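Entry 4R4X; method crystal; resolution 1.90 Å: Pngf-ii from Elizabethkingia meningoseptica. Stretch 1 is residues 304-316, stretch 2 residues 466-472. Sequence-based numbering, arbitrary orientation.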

ATOM      1  N   THR A 304     -12.782  -7.928 -10.906  1.00 11.07           N
ATOM      2  CA  THR A 304     -12.084  -9.230 -10.934  1.00 11.39           C
ATOM      3  C   THR A 304     -11.826  -9.656 -12.368  1.00 11.37           C
ATOM      4  O   THR A 304     -12.580  -9.310 -13.291  1.00 11.57           O
ATOM      5  N   PRO A 305     -10.731 -10.383 -12.576  1.00 11.35           N
ATOM      6  CA  PRO A 305     -10.549 -10.984 -13.858  1.00 11.63           C
ATOM      7  C   PRO A 305     -11.489 -12.186 -14.000  1.00 11.48           C
ATOM      8  O   PRO A 305     -12.239 -12.473 -13.090  1.00 11.22           O
ATOM      9  N   PHE A 306     -11.496 -12.821 -15.162  1.00 11.53           N
ATOM     10  CA  PHE A 306     -12.294 -14.016 -15.384  1.00 11.78           C
ATOM     11  C   PHE A 306     -11.608 -15.267 -14.815  1.00 12.01           C
ATOM     12  O   PHE A 306     -10.677 -15.793 -15.419  1.00 12.77           O
ATOM     13  N   GLY A 307     -12.036 -15.691 -13.638  1.00 12.00           N
ATOM     14  CA  GLY A 307     -11.735 -17.023 -13.082  1.00 12.21           C
ATOM     15  C   GLY A 307     -10.317 -17.363 -12.681  1.00 12.74           C
ATOM     16  O   GLY A 307      -9.893 -18.549 -12.732  1.00 12.28           O
ATOM     17  N   ILE A 308      -9.576 -16.361 -12.244  1.00 12.13           N
ATOM     18  CA  ILE A 308      -8.166 -16.567 -11.931  1.00 11.88           C
ATOM     19  C   ILE A 308      -7.925 -17.542 -10.771  1.00 12.29           C
ATOM     20  O   ILE A 308      -8.604 -17.513  -9.740  1.00 11.21           O
ATOM     21  N   GLY A 309      -6.956 -18.414 -10.980  1.00 12.19           N
ATOM     22  CA  GLY A 309      -6.597 -19.410 -10.001  1.00 13.42           C
ATOM     23  C   GLY A 309      -7.409 -20.651 -10.235  1.00 14.34           C
ATOM     24  O   GLY A 309      -6.879 -21.650 -10.722  1.00 14.77           O
ATOM     25  N   HIS A 310      -8.705 -20.567  -9.953  1.00 14.89           N
ATOM     26  CA  HIS A 310      -9.589 -21.733 -10.048  1.00 16.02           C
ATOM     27  C   HIS A 310      -9.593 -22.393 -11.423  1.00 15.87           C
ATOM     28  O   HIS A 310      -9.535 -23.622 -11.535  1.00 14.49           O
ATOM     29  N   PHE A 311      -9.666 -21.583 -12.467  1.00 15.30           N
ATOM     30  CA  PHE A 311      -9.721 -22.114 -13.803  1.00 15.77           C
ATOM     31  C   PHE A 311      -8.362 -22.312 -14.509  1.00 15.26           C
ATOM     32  O   PHE A 311      -8.351 -22.705 -15.660  1.00 16.20           O
ATOM     33  N   ASN A 312      -7.238 -22.055 -13.849  1.00 15.25           N
ATOM     34  CA  ASN A 312      -5.923 -22.063 -14.515  1.00 15.52           C
ATOM     35  C   ASN A 312      -5.571 -23.405 -15.153  1.00 16.48           C
ATOM     36  O   ASN A 312      -5.119 -23.447 -16.294  1.00 17.96           O
ATOM     37  N   GLU A 313      -5.751 -24.486 -14.407  1.00 18.56           N
ATOM     38  CA  GLU A 313      -5.430 -25.832 -14.938  1.00 20.81           C
ATOM     39  C   GLU A 313      -6.522 -26.343 -15.874  1.00 21.55           C
ATOM     40  O   GLU A 313      -6.267 -27.223 -16.691  1.00 23.15           O
ATOM     41  N   LYS A 314      -7.723 -25.784 -15.775  1.00 21.70           N
ATOM     42  CA  LYS A 314      -8.866 -26.221 -16.585  1.00 23.26           C
ATOM     43  C   LYS A 314      -8.872 -25.680 -17.998  1.00 22.21           C
ATOM     44  O   LYS A 314      -9.494 -26.258 -18.876  1.00 20.69           O
ATOM     45  N   ILE A 315      -8.249 -24.527 -18.193  1.00 20.65           N
ATOM     46  CA  ILE A 315      -8.272 -23.845 -19.463  1.00 19.82           C
ATOM     47  C   ILE A 315      -6.832 -23.775 -19.920  1.00 20.18           C
ATOM     48  O   ILE A 315      -6.032 -23.055 -19.341  1.00 19.22           O
ATOM     49  N   GLN A 316      -6.497 -24.575 -20.926  1.00 20.11           N
ATOM     50  CA  GLN A 316      -5.145 -24.617 -21.445  1.00 20.75           C
ATOM     51  C   GLN A 316      -5.158 -24.011 -22.823  1.00 18.98           C
ATOM     52  O   GLN A 316      -5.837 -24.502 -23.721  1.00 19.68           O
ATOM     53  N   LEU A 466      -3.271 -12.464 -19.128  1.00 10.74           N
ATOM     54  CA  LEU A 466      -2.799 -13.620 -18.364  1.00 10.91           C
ATOM     55  C   LEU A 466      -3.428 -13.724 -16.964  1.00 10.92           C
ATOM     56  O   LEU A 466      -3.237 -14.721 -16.252  1.00 10.34           O
ATOM     57  N   PHE A 467      -4.161 -12.690 -16.569  1.00 10.28           N
ATOM     58  CA  PHE A 467      -4.971 -12.753 -15.346  1.00 10.63           C
ATOM     59  C   PHE A 467      -6.346 -13.385 -15.604  1.00 10.67           C
ATOM     60  O   PHE A 467      -7.094 -13.605 -14.660  1.00 10.29           O
ATOM     61  N   ASN A 468      -6.668 -13.691 -16.874  1.00 10.79           N
ATOM     62  CA  ASN A 468      -8.060 -13.931 -17.280  1.00 11.34           C
ATOM     63  C   ASN A 468      -8.286 -15.282 -17.978  1.00 11.42           C
ATOM     64  O   ASN A 468      -8.768 -15.325 -19.112  1.00 11.55           O
ATOM     65  N   PRO A 469      -7.983 -16.392 -17.295  1.00 11.45           N
ATOM     66  CA  PRO A 469      -8.132 -17.683 -17.963  1.00 11.82           C
ATOM     67  C   PRO A 469      -9.528 -18.014 -18.518  1.00 12.84           C
ATOM     68  O   PRO A 469      -9.616 -18.607 -19.591  1.00 13.86           O
ATOM     69  N   ALA A 470     -10.594 -17.634 -17.812  1.00 12.29           N
ATOM     70  CA  ALA A 470     -11.953 -17.974 -18.209  1.00 12.76           C
ATOM     71  C   ALA A 470     -12.607 -16.916 -19.118  1.00 12.43           C
ATOM     72  O   ALA A 470     -13.796 -16.987 -19.377  1.00 12.61           O
ATOM     73  N   SER A 471     -11.844 -15.957 -19.637  1.00 12.45           N
ATOM     74  CA  SER A 471     -12.415 -14.936 -20.545  1.00 12.15           C
ATOM     75  C   SER A 471     -12.929 -15.617 -21.809  1.00 12.84           C
ATOM     76  O   SER A 471     -12.253 -16.464 -22.371  1.00 12.08           O
ATOM     77  N   GLY A 472     -14.117 -15.242 -22.260  1.00 12.99           N
ATOM     78  CA  GLY A 472     -14.688 -15.876 -23.457  1.00 14.14           C
ATOM     79  C   GLY A 472     -13.882 -15.480 -24.677  1.00 14.82           C
ATOM     80  O   GLY A 472     -13.398 -14.352 -24.763  1.00 14.82           O
TER

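Packing of residues 304-316 against residues 466-472 in PNGF-II, two loop-rich stretches of one chain that together bury 551 Å² of surface. Two hydrogen bonds cross the interface, both to the backbone of Phe-306, whose CA lies 4.6 Å from CA of Asn-468. Phe-306 N donates to Asn-468 OD1 (2.8 Å, 160°), and Ala-470 N donates to Phe-306 O (3.0 Å, 164°). Asn-468 adopts chi1 m (-76°); its CA-to-CB bond runs sideways, but the end of the side chain comes nearer and delivers OD1 to the amide, while ND2 is hydrogen-bonded to a residue just outside one of the stretches. Phe-306 O also sits 3.3 Å from Pro-469 N, which as a proline nitrogen has no hydrogen to share. A type I turn from Asn-468 to Ser-471, with Ser-471 N bonded to Asn-468 O (3.2 Å), presents Pro-469 and Ala-470 to the first stretch.

Among the aromatic contacts, Phe-306 (chi1 m, chi2 -92°) points toward the second stretch. Ser-471 CA lies over one face of the Phe-306 ring, 3.9 Å from its centroid in a CH-pi contact, and Asn-468 OD1 lies at the edge, 3.3 Å from Phe-306 CD2. The CA-to-CB bond of Phe-311 (chi1 m) also points toward the partner, although the ring's end leads away; Ala-470 CB covers one face, 4.2 Å from Phe-311 CG. Phe-467 (chi1 m) offers its ring edge to Ile-308, a t,t rotamer, with Ile-308 CD1 3.8 Å from Phe-467 CD1.

In the apolar packing, Ala-470 CB is 4.0 Å from Phe-306 CB and 3.9 Å from Ile-315 CD1. Ile-315 (m,t) points toward the partner, and its CD1 also comes within 3.2 Å of Pro-469 O. The Pro-469 ring, C-gamma endo, also points inward and is the most extensively covered residue of the contact: its CG is 4.3 Å from Phe-311 CB and 3.4 Å from Asn-312 OD1. Asn-312 OD1 accepts a hydrogen bond from Gly-309 N (2.9 Å), tying the side chain (chi1 m) back onto its own turn. Pro-305 CB packs 4.0 Å from Phe-467 CB and 3.1 Å from Phe-467 O, a carbonyl buried here without a polar partner.

Gly-307 has positive phi (68°), which favours glycine, and an ideal CB there would clash with Ala-470 CB (2.9 Å) and Phe-311 CD1 (2.7 Å). The absent side chain thus leaves room for the Ala-470 methyl to approach the Phe-311 ring.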

ATOM      1  CB  THR A 304     -12.805 -10.377 -10.192  1.00 11.71           C
ATOM      2  OG1 THR A 304     -13.943 -10.826 -10.947  1.00 12.19           O
ATOM      3  CG2 THR A 304     -13.221  -9.977  -8.804  1.00 11.99           C
ATOM      4  CB  PRO A 305      -9.069 -11.351 -13.841  1.00 11.76           C
ATOM      5  CG  PRO A 305      -8.804 -11.699 -12.427  1.00 11.47           C
ATOM      6  CD  PRO A 305      -9.659 -10.758 -11.636  1.00 11.82           C
ATOM      7  CB  PHE A 306     -12.486 -14.226 -16.865  1.00 11.62           C
ATOM      8  CG  PHE A 306     -13.399 -13.240 -17.543  1.00 12.23           C
ATOM      9  CD1 PHE A 306     -14.762 -13.504 -17.670  1.00 12.92           C
ATOM     10  CD2 PHE A 306     -12.889 -12.111 -18.153  1.00 12.24           C
ATOM     11  CE1 PHE A 306     -15.589 -12.640 -18.377  1.00 12.86           C
ATOM     12  CE2 PHE A 306     -13.712 -11.236 -18.830  1.00 12.71           C
ATOM     13  CZ  PHE A 306     -15.061 -11.496 -18.944  1.00 12.73           C
ATOM     14  CB  ILE A 308      -7.437 -15.246 -11.658  1.00 11.72           C
ATOM     15  CG1 ILE A 308      -5.921 -15.450 -11.779  1.00 11.58           C
ATOM     16  CG2 ILE A 308      -7.799 -14.693 -10.273  1.00 11.86           C
ATOM     17  CD1 ILE A 308      -5.147 -14.161 -11.755  1.00 11.65           C
ATOM     18  CB  HIS A 310     -11.009 -21.375  -9.661  1.00 16.98           C
ATOM     19  CG  HIS A 310     -11.918 -22.561  -9.559  1.00 18.89           C
ATOM     20  ND1 HIS A 310     -11.997 -23.344  -8.426  1.00 20.05           N
ATOM     21  CD2 HIS A 310     -12.780 -23.101 -10.453  1.00 19.18           C
ATOM     22  CE1 HIS A 310     -12.867 -24.320  -8.629  1.00 20.71           C
ATOM     23  NE2 HIS A 310     -13.366 -24.182  -9.845  1.00 21.07           N
ATOM     24  CB  PHE A 311     -10.631 -21.208 -14.647  1.00 16.17           C
ATOM     25  CG  PHE A 311     -12.073 -21.290 -14.250  1.00 16.61           C
ATOM     26  CD1 PHE A 311     -12.566 -20.542 -13.208  1.00 16.89           C
ATOM     27  CD2 PHE A 311     -12.941 -22.151 -14.915  1.00 18.32           C
ATOM     28  CE1 PHE A 311     -13.902 -20.642 -12.824  1.00 17.69           C
ATOM     29  CE2 PHE A 311     -14.278 -22.260 -14.547  1.00 17.80           C
ATOM     30  CZ  PHE A 311     -14.761 -21.493 -13.496  1.00 17.40           C
ATOM     31  CB  ASN A 312      -4.798 -21.692 -13.560  1.00 15.14           C
ATOM     32  CG  ASN A 312      -4.818 -20.222 -13.162  1.00 14.78           C
ATOM     33  OD1 ASN A 312      -5.772 -19.518 -13.422  1.00 14.19           O
ATOM     34  ND2 ASN A 312      -3.769 -19.783 -12.518  1.00 14.10           N
ATOM     35  CB  GLU A 313      -5.147 -26.837 -13.808  1.00 22.64           C
ATOM     36  CG  GLU A 313      -4.017 -26.416 -12.876  1.00 25.49           C
ATOM     37  CD  GLU A 313      -3.501 -27.530 -11.957  1.00 29.50           C
ATOM     38  OE1 GLU A 313      -2.341 -27.411 -11.503  1.00 32.98           O
ATOM     39  OE2 GLU A 313      -4.225 -28.523 -11.695  1.00 30.33           O
ATOM     40  CB  LYS A 314     -10.190 -25.751 -15.973  1.00 25.07           C
ATOM     41  CG  LYS A 314     -10.391 -26.102 -14.514  1.00 28.21           C
ATOM     42  CD  LYS A 314     -11.861 -26.372 -14.246  1.00 31.17           C
ATOM     43  CE  LYS A 314     -12.262 -25.974 -12.845  1.00 33.57           C
ATOM     44  NZ  LYS A 314     -11.294 -26.470 -11.830  1.00 35.94           N
ATOM     45  CB  ILE A 315      -8.898 -22.446 -19.320  1.00 21.05           C
ATOM     46  CG1 ILE A 315     -10.339 -22.592 -18.847  1.00 22.48           C
ATOM     47  CG2 ILE A 315      -8.878 -21.687 -20.642  1.00 20.43           C
ATOM     48  CD1 ILE A 315     -11.058 -21.285 -18.684  1.00 23.12           C
ATOM     49  CB  GLN A 316      -4.640 -26.063 -21.523  1.00 24.22           C
ATOM     50  CG  GLN A 316      -4.740 -26.855 -20.226  1.00 27.03           C
ATOM     51  CD  GLN A 316      -4.371 -28.314 -20.448  1.00 32.64           C
ATOM     52  OE1 GLN A 316      -5.236 -29.164 -20.664  1.00 39.72           O
ATOM     53  NE2 GLN A 316      -3.084 -28.599 -20.444  1.00 33.86           N
ATOM     54  CB  LEU A 466      -1.272 -13.613 -18.262  1.00 11.43           C
ATOM     55  CG  LEU A 466      -0.496 -13.797 -19.570  1.00 12.23           C
ATOM     56  CD1 LEU A 466       1.013 -13.755 -19.329  1.00 13.32           C
ATOM     57  CD2 LEU A 466      -0.905 -15.073 -20.292  1.00 12.48           C
ATOM     58  CB  PHE A 467      -5.166 -11.360 -14.731  1.00 10.88           C
ATOM     59  CG  PHE A 467      -3.897 -10.719 -14.249  1.00 11.22           C
ATOM     60  CD1 PHE A 467      -3.427 -10.941 -12.945  1.00 11.55           C
ATOM     61  CD2 PHE A 467      -3.145  -9.905 -15.093  1.00 11.01           C
ATOM     62  CE1 PHE A 467      -2.257 -10.365 -12.506  1.00 11.41           C
ATOM     63  CE2 PHE A 467      -1.971  -9.321 -14.653  1.00 11.75           C
ATOM     64  CZ  PHE A 467      -1.534  -9.523 -13.335  1.00 11.85           C
ATOM     65  CB  ASN A 468      -8.541 -12.799 -18.218  1.00 11.57           C
ATOM     66  CG  ASN A 468      -8.855 -11.490 -17.475  1.00 11.60           C
ATOM     67  OD1 ASN A 468      -9.930 -11.326 -16.897  1.00 12.02           O
ATOM     68  ND2 ASN A 468      -7.933 -10.566 -17.503  1.00 11.47           N
ATOM     69  CB  PRO A 469      -7.694 -18.688 -16.887  1.00 11.97           C
ATOM     70  CG  PRO A 469      -7.907 -17.987 -15.583  1.00 11.73           C
ATOM     71  CD  PRO A 469      -7.577 -16.546 -15.887  1.00 11.60           C
ATOM     72  CB  ALA A 470     -12.809 -18.220 -16.976  1.00 12.66           C
ATOM     73  CB  SER A 471     -11.402 -13.879 -20.924  1.00 12.57           C
ATOM     74  OG  SER A 471     -11.915 -12.998 -21.953  1.00 13.15           O
TER